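Local coordinates for protein papain-like protease (Human betacoronavirus 2c EMC/2012, PDB 4RNA) that acts as a cysteine protease of the papain-like clan and probably cuts the viral polyprotein, as the related coronavirus enzymes do, at residues Arg18-Asn23 against Ser30-Val35; Ala152-Tyr157 against His173-Lys178; Val282-Lys287 against Ser303-Lys308. All coordinates share one frame; numbering follows the deposited sequence.

Contact 1 (Arg18-Asn23 against Ser30-Val35)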
# COMPACT_ATOMS: atom_id res chain seq x y z
N ARG A 18 -1.76 17.49 -24.27
CA ARG A 18 -2.87 17.70 -25.20
C ARG A 18 -3.46 19.02 -24.98
O ARG A 18 -3.54 19.52 -23.79
CB ARG A 18 -3.96 16.61 -25.16
CG ARG A 18 -4.66 16.49 -23.86
CD ARG A 18 -5.91 15.61 -23.94
NE ARG A 18 -6.29 15.25 -22.56
CZ ARG A 18 -7.51 15.33 -22.05
NH1 ARG A 18 -8.51 15.77 -22.78
NH2 ARG A 18 -7.70 14.94 -20.80
N THR A 19 -3.86 19.61 -26.10
CA THR A 19 -4.49 20.90 -26.04
C THR A 19 -5.99 20.76 -25.81
O THR A 19 -6.68 20.09 -26.53
CB THR A 19 -4.23 21.79 -27.26
OG1 THR A 19 -2.82 21.90 -27.44
CG2 THR A 19 -4.89 23.21 -26.99
N VAL A 20 -6.49 21.46 -24.80
CA VAL A 20 -7.92 21.39 -24.51
C VAL A 20 -8.43 22.83 -24.49
O VAL A 20 -7.79 23.69 -23.90
CB VAL A 20 -8.20 20.67 -23.13
CG1 VAL A 20 -9.69 20.69 -22.81
CG2 VAL A 20 -7.70 19.21 -23.22
N VAL A 21 -9.58 23.07 -25.12
CA VAL A 21 -10.21 24.39 -25.10
C VAL A 21 -11.31 24.43 -24.01
O VAL A 21 -12.19 23.56 -23.99
CB VAL A 21 -10.83 24.70 -26.49
CG1 VAL A 21 -11.63 26.00 -26.45
CG2 VAL A 21 -9.74 24.75 -27.55
N LEU A 22 -11.23 25.40 -23.11
CA LEU A 22 -12.17 25.52 -22.02
C LEU A 22 -12.94 26.87 -22.08
O LEU A 22 -12.44 27.84 -22.67
CB LEU A 22 -11.37 25.51 -20.71
CG LEU A 22 -10.55 24.19 -20.52
CD1 LEU A 22 -9.60 24.36 -19.34
CD2 LEU A 22 -11.50 23.06 -20.19
N ASN A 23 -14.11 26.95 -21.45
CA ASN A 23 -14.85 28.25 -21.31
C ASN A 23 -14.66 28.74 -19.93
O ASN A 23 -14.13 28.00 -19.10
CB ASN A 23 -16.36 28.12 -21.56
CG ASN A 23 -17.07 27.21 -20.56
OD1 ASN A 23 -17.11 27.46 -19.35
ND2 ASN A 23 -17.65 26.19 -21.06
N SER A 30 -15.97 20.25 -13.94
CA SER A 30 -17.07 19.97 -14.89
C SER A 30 -16.60 19.84 -16.32
O SER A 30 -17.13 19.02 -17.08
CB SER A 30 -18.15 21.04 -14.86
OG SER A 30 -18.35 21.46 -13.53
N GLN A 31 -15.59 20.63 -16.69
CA GLN A 31 -15.12 20.61 -18.09
C GLN A 31 -14.14 19.50 -18.40
O GLN A 31 -14.07 18.98 -19.57
CB GLN A 31 -14.50 21.98 -18.39
CG GLN A 31 -15.56 23.12 -18.33
CD GLN A 31 -15.06 24.38 -19.01
OE1 GLN A 31 -14.88 24.41 -20.25
NE2 GLN A 31 -14.74 25.36 -18.22
N LEU A 32 -13.35 19.15 -17.39
CA LEU A 32 -12.11 18.35 -17.65
C LEU A 32 -11.89 17.27 -16.58
O LEU A 32 -11.82 16.10 -16.87
CB LEU A 32 -10.94 19.32 -17.73
CG LEU A 32 -9.53 18.95 -18.10
CD1 LEU A 32 -9.52 18.22 -19.46
CD2 LEU A 32 -8.66 20.25 -18.05
N GLY A 33 -11.77 17.67 -15.33
CA GLY A 33 -11.57 16.65 -14.29
C GLY A 33 -10.79 17.30 -13.18
O GLY A 33 -10.76 18.55 -13.15
N CYS A 34 -10.17 16.49 -12.31
CA CYS A 34 -9.38 16.97 -11.18
C CYS A 34 -8.04 17.46 -11.74
O CYS A 34 -7.31 16.68 -12.38
CB CYS A 34 -9.11 15.84 -10.19
SG CYS A 34 -8.08 16.44 -8.82
N VAL A 35 -7.72 18.72 -11.50
CA VAL A 35 -6.52 19.31 -12.14
C VAL A 35 -5.71 20.09 -11.13
O VAL A 35 -6.25 20.82 -10.26
CB VAL A 35 -6.87 20.27 -13.33
CG1 VAL A 35 -7.27 19.51 -14.58
CG2 VAL A 35 -7.95 21.23 -12.91
O HOH W 1 -10.15 14.69 -19.38
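Gln31, the last residue of helix 28-31, grips the backbone of Asn23 with both ends of its side-chain amide. Asn23 N donates to OE1 of Gln31 over 2.9 Å, nearly straight at 168°, in the carbonyl plane on a lone pair. Gln31 NE2 returns a bond of 2.8 Å to Asn23 O, from above the carbonyl plane. The Gln31 chain is extended beyond CG, which carries the amide across to the strand. With chi1 at 63°, the Asn23 side chain folds back, and its amide stacks on that of Gln31 with the planes 12° apart. Asn23 OD1 is held by Lys25 N and Asn26 N, and Gln31 NE2 also donates to Asn26 O. Leu22 CD2 packs against Gln31 CB at 3.7 Å, so this end is tight.

The other end is looser. Leu32 CD1 lies 4.2 Å from Val20 CG1 and 4.0 Å from Arg18 NH2. A water accepts from Arg18 NH2 and bonds only weakly to Leu32 O. Arg18 also forms a salt bridge with Glu66 and a cation-pi contact with Tyr226 of the second subunit.

Strand 18-23 is outermost within this chain in the five-stranded N-terminal sheet, consistent with the ubiquitin-like domain of this family, but Thr19 makes backbone hydrogen bonds to the second subunit. It pairs with strand 5-11, and Tyr28 of helix 28-31 packs on its Leu22.

Contact 2 (Ala152-Tyr157 against His173-Lys178)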
# COMPACT_ATOMS: atom_id res chain seq x y z
N ALA A 152 7.97 12.30 -2.00
CA ALA A 152 6.51 12.25 -2.27
C ALA A 152 6.14 10.94 -3.01
O ALA A 152 5.12 10.30 -2.74
CB ALA A 152 6.05 13.49 -3.07
N LEU A 153 7.01 10.50 -3.89
CA LEU A 153 6.76 9.23 -4.52
C LEU A 153 6.81 7.98 -3.61
O LEU A 153 5.96 7.09 -3.71
CB LEU A 153 7.72 9.04 -5.68
CG LEU A 153 7.40 9.76 -7.00
CD1 LEU A 153 8.50 9.46 -8.00
CD2 LEU A 153 6.04 9.39 -7.61
N ILE A 154 7.82 7.90 -2.72
CA ILE A 154 7.90 6.83 -1.75
C ILE A 154 6.61 6.86 -0.95
O ILE A 154 6.02 5.80 -0.75
CB ILE A 154 9.13 7.00 -0.81
CG1 ILE A 154 10.42 6.70 -1.54
CG2 ILE A 154 9.01 6.16 0.47
CD1 ILE A 154 11.59 6.94 -0.60
N MET A 155 6.18 8.02 -0.47
CA MET A 155 4.93 8.10 0.26
C MET A 155 3.68 7.65 -0.56
O MET A 155 2.78 6.94 -0.02
CB MET A 155 4.77 9.53 0.80
CG MET A 155 5.73 9.77 1.92
SD MET A 155 5.56 11.47 2.45
CE MET A 155 4.31 11.23 3.72
N ALA A 156 3.64 8.00 -1.85
CA ALA A 156 2.51 7.66 -2.72
C ALA A 156 2.47 6.18 -2.98
O ALA A 156 1.44 5.51 -2.70
CB ALA A 156 2.53 8.49 -4.02
N TYR A 157 3.62 5.64 -3.40
CA TYR A 157 3.73 4.20 -3.64
C TYR A 157 3.56 3.40 -2.31
O TYR A 157 3.04 2.30 -2.33
CB TYR A 157 5.09 3.86 -4.25
CG TYR A 157 5.19 4.17 -5.73
CD1 TYR A 157 4.36 3.50 -6.68
CD2 TYR A 157 6.09 5.13 -6.19
CE1 TYR A 157 4.44 3.80 -8.04
CE2 TYR A 157 6.16 5.47 -7.55
CZ TYR A 157 5.36 4.78 -8.47
OH TYR A 157 5.45 5.09 -9.79
N HIS A 173 10.95 -2.29 2.18
CA HIS A 173 10.74 -3.43 1.34
C HIS A 173 9.84 -3.13 0.16
O HIS A 173 10.10 -3.58 -0.94
CB HIS A 173 10.39 -4.71 2.19
CG HIS A 173 11.57 -5.20 3.08
ND1 HIS A 173 12.32 -6.31 2.79
CD2 HIS A 173 12.15 -4.64 4.23
CE1 HIS A 173 13.30 -6.46 3.72
NE2 HIS A 173 13.20 -5.44 4.60
N THR A 174 8.85 -2.27 0.32
CA THR A 174 8.05 -1.86 -0.81
C THR A 174 8.77 -1.02 -1.84
O THR A 174 8.52 -1.15 -3.05
CB THR A 174 6.82 -1.00 -0.40
OG1 THR A 174 7.26 0.09 0.39
CG2 THR A 174 5.91 -1.75 0.41
N VAL A 175 9.67 -0.17 -1.37
CA VAL A 175 10.46 0.58 -2.30
C VAL A 175 11.39 -0.36 -3.07
O VAL A 175 11.49 -0.21 -4.25
CB VAL A 175 11.26 1.73 -1.62
CG1 VAL A 175 12.24 2.36 -2.61
CG2 VAL A 175 10.30 2.80 -1.13
N LEU A 176 12.06 -1.30 -2.39
CA LEU A 176 13.03 -2.13 -3.04
C LEU A 176 12.33 -3.13 -3.93
O LEU A 176 12.91 -3.58 -4.96
CB LEU A 176 13.88 -2.85 -2.01
CG LEU A 176 14.93 -1.94 -1.34
CD1 LEU A 176 15.61 -2.66 -0.16
CD2 LEU A 176 15.94 -1.47 -2.35
N ALA A 177 11.07 -3.44 -3.64
CA ALA A 177 10.30 -4.25 -4.68
C ALA A 177 10.20 -3.56 -6.06
O ALA A 177 9.96 -4.22 -7.06
CB ALA A 177 8.91 -4.65 -4.18
N LYS A 178 10.42 -2.24 -6.12
CA LYS A 178 10.40 -1.49 -7.37
C LYS A 178 11.76 -1.32 -8.01
O LYS A 178 11.92 -0.52 -8.96
CB LYS A 178 9.83 -0.08 -7.12
CG LYS A 178 8.47 -0.02 -6.38
CD LYS A 178 7.56 -1.07 -6.94
CE LYS A 178 6.12 -0.57 -7.02
NZ LYS A 178 5.56 -0.38 -5.65
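Ile154 and Val175 each turn one branch beside the backbone N, CG1 of Ile154 at chi1 -72° and CG2 of Val175, and these two branches meet. Helices 148-158 and 168-176 are neighbours, consistent with the thumb of the thumb-palm-fingers architecture of coronavirus papain-like proteases. The two backbones come closest at this pair, where the CA atoms of Ile154 and Val175 are 6.8 Å apart.

The side chains cross at about a right angle. Val175 CG2 sits 3.9 Å from Ile154 CG1 and also 3.9 Å from Ile154 CG2. One methyl therefore touches both branches of the isoleucine. Both residues are buried. Helix 115-122 closes over the pair, with Leu115 on Ile154 and Leu122 on Val175.

A second, more open patch joins Tyr157 to Lys178, just beyond helix 168-176. Both residues are partly exposed, and their CB atoms face the opposite segment. The Lys178 chain bends at chi2, chi3 and chi4, and this curl brings its amino group back to the tyrosine. The contact is a loose one, made without a bond between the polar ends. The hydroxyl of Tyr157 is bonded instead to Tyr74 O, at the end of helix 64-74, and Phe81 meets the same ring with the planes at about 45°. Leu135 of helix 133-143 touches both Tyr157 and Lys178. Lys178 NZ lies obliquely to the Tyr157 ring, 4.2 Å from its CD1 atom.

Contact 3 (Val282-Lys287 against Ser303-Lys308)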
# COMPACT_ATOMS: atom_id res chain seq x y z
N VAL A 282 15.34 5.81 14.43
CA VAL A 282 16.62 6.45 14.37
C VAL A 282 17.50 5.65 13.42
O VAL A 282 17.52 4.39 13.43
CB VAL A 282 17.23 6.52 15.80
CG1 VAL A 282 18.60 7.22 15.81
CG2 VAL A 282 16.26 7.23 16.74
N HIS A 283 18.26 6.35 12.58
CA HIS A 283 19.13 5.68 11.62
C HIS A 283 20.55 5.77 12.15
O HIS A 283 20.97 6.85 12.56
CB HIS A 283 19.06 6.33 10.24
CG HIS A 283 20.00 5.70 9.22
ND1 HIS A 283 19.74 4.55 8.66
CD2 HIS A 283 21.23 6.11 8.71
CE1 HIS A 283 20.70 4.19 7.79
NE2 HIS A 283 21.64 5.15 7.80
N ALA A 284 21.30 4.65 12.12
CA ALA A 284 22.64 4.64 12.68
C ALA A 284 23.63 4.23 11.61
O ALA A 284 23.35 3.33 10.75
CB ALA A 284 22.74 3.71 13.91
N ARG A 285 24.77 4.90 11.59
CA ARG A 285 25.87 4.48 10.69
C ARG A 285 27.17 4.24 11.44
O ARG A 285 27.38 4.87 12.48
CB ARG A 285 26.14 5.53 9.62
CG ARG A 285 24.86 5.99 8.95
CD ARG A 285 25.20 6.24 7.55
NE ARG A 285 24.01 6.45 6.73
CZ ARG A 285 24.07 7.17 5.62
NH1 ARG A 285 25.22 7.76 5.31
NH2 ARG A 285 22.99 7.35 4.86
N LEU A 286 28.00 3.34 10.93
CA LEU A 286 29.29 3.06 11.54
C LEU A 286 30.40 3.71 10.77
O LEU A 286 30.73 3.30 9.63
CB LEU A 286 29.57 1.56 11.55
CG LEU A 286 28.63 0.59 12.32
CD1 LEU A 286 29.49 -0.47 12.98
CD2 LEU A 286 27.68 1.20 13.34
N LYS A 287 31.05 4.67 11.39
CA LYS A 287 32.10 5.38 10.71
C LYS A 287 33.10 5.86 11.72
O LYS A 287 32.69 6.37 12.76
CB LYS A 287 31.47 6.61 10.06
CG LYS A 287 32.22 7.12 8.85
CD LYS A 287 31.27 7.61 7.75
CE LYS A 287 30.51 8.86 8.17
NZ LYS A 287 30.00 9.49 6.90
N SER A 303 30.45 4.54 21.11
CA SER A 303 31.03 3.24 20.66
C SER A 303 30.19 2.01 21.07
O SER A 303 30.38 0.92 20.51
CB SER A 303 32.45 3.09 21.16
OG SER A 303 32.40 3.22 22.58
N ASP A 304 29.24 2.21 21.99
CA ASP A 304 28.37 1.13 22.52
C ASP A 304 26.99 1.65 22.74
O ASP A 304 26.80 2.72 23.35
CB ASP A 304 28.89 0.57 23.87
CG ASP A 304 30.30 0.01 23.75
OD1 ASP A 304 31.25 0.80 23.88
OD2 ASP A 304 30.48 -1.19 23.44
N TRP A 305 26.02 0.85 22.31
CA TRP A 305 24.63 1.24 22.33
C TRP A 305 23.72 0.07 22.50
O TRP A 305 23.71 -0.86 21.66
CB TRP A 305 24.27 1.98 21.05
CG TRP A 305 22.95 2.72 21.09
CD1 TRP A 305 22.24 3.15 22.20
CD2 TRP A 305 22.19 3.21 19.93
NE1 TRP A 305 21.10 3.82 21.81
CE2 TRP A 305 21.03 3.90 20.46
CE3 TRP A 305 22.38 3.16 18.53
CZ2 TRP A 305 20.07 4.51 19.61
CZ3 TRP A 305 21.42 3.78 17.69
CH2 TRP A 305 20.30 4.42 18.22
N LYS A 306 22.94 0.13 23.58
CA LYS A 306 21.87 -0.81 23.84
C LYS A 306 20.61 -0.20 23.26
O LYS A 306 20.14 0.85 23.69
CB LYS A 306 21.68 -1.12 25.34
CG LYS A 306 20.67 -2.26 25.57
CD LYS A 306 20.75 -2.88 26.95
CE LYS A 306 20.08 -2.03 28.02
NZ LYS A 306 19.97 -2.76 29.32
N CYS A 307 20.05 -0.88 22.28
CA CYS A 307 18.94 -0.31 21.49
C CYS A 307 18.20 -1.46 20.75
O CYS A 307 18.74 -2.56 20.57
CB CYS A 307 19.51 0.69 20.47
SG CYS A 307 20.68 -0.15 19.36
N LYS A 308 17.00 -1.15 20.29
CA LYS A 308 16.11 -2.09 19.57
C LYS A 308 16.25 -1.94 18.08
O LYS A 308 15.66 -1.06 17.44
CB LYS A 308 14.67 -1.83 20.00
CG LYS A 308 14.47 -1.95 21.51
CD LYS A 308 13.14 -1.31 21.87
CE LYS A 308 12.59 -1.85 23.17
NZ LYS A 308 11.24 -1.24 23.33
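Trp305 alone carries the second strand's side of this contact, and Val282 and Ala284 meet it from strand 280-287. The apolar contacts come first. Ala284 CB touches Trp305 CZ3 at 4.0 Å, at the edge of the ring and near its plane. Val282 CG1 comes to Trp305 CH2 at 4.1 Å, obliquely to the ring. Both atoms thus meet the outer end of the six-membered ring. Trp305 CG is anti to the backbone N, chi1 -166°, and this sends the indole across toward the other strand. Within its own strand, Cys307 CB lies over the centre of the indole, 3.5 Å above the plane. The ring is therefore held on a face as well as at its end. The two strands are not direct neighbours: the CA atoms of Ala284 and Trp305 are 10.4 Å apart. Strand 267-272 lies between them, and Val270 touches Trp305.

Among the polar interactions, Lys293 makes a cation-pi contact with Trp305. The others lie apart from the apolar patch, and His283 points away from the opposite segment. Arg285 NE bonds to His283 NE2 over 2.9 Å at 170°, in the planes of both groups. His283 ND1 has Asn269 OD1 as a second partner, so both ring nitrogens are engaged and the flip of the imidazole is probably fixed. At the start of strand 304-315, Ser303 OG bonds to Asp304 OD1 from above the carboxylate plane.

Strands 280-287 and 304-315 each run antiparallel to strand 267-272 within a mixed sheet, probably the palm of the thumb-palm-fingers architecture of coronavirus papain-like proteases.

In the fold
The three contacts follow one another along the chain and touch nowhere. The centre of contact 1 is about 34 Å from the chain's centre, that of contact 2 about 4 Å. These two centres are about 31 Å apart, their nearest atoms about 14 Å. Contact 3 lies on the opposite side of the chain's centre from contact 1, about 53 Å between their centres. Contacts 2 and 3 are about 25 Å apart between centres, about 12 Å between nearest atoms. Helix 115-122 links them: it packs on Ile154 and Val175, and its Met120 O accepts from Arg285. It starts just after Cys113, here s-mercaptocysteine. None includes the zinc ligands Cys193, Cys196, Cys228 and Cys230.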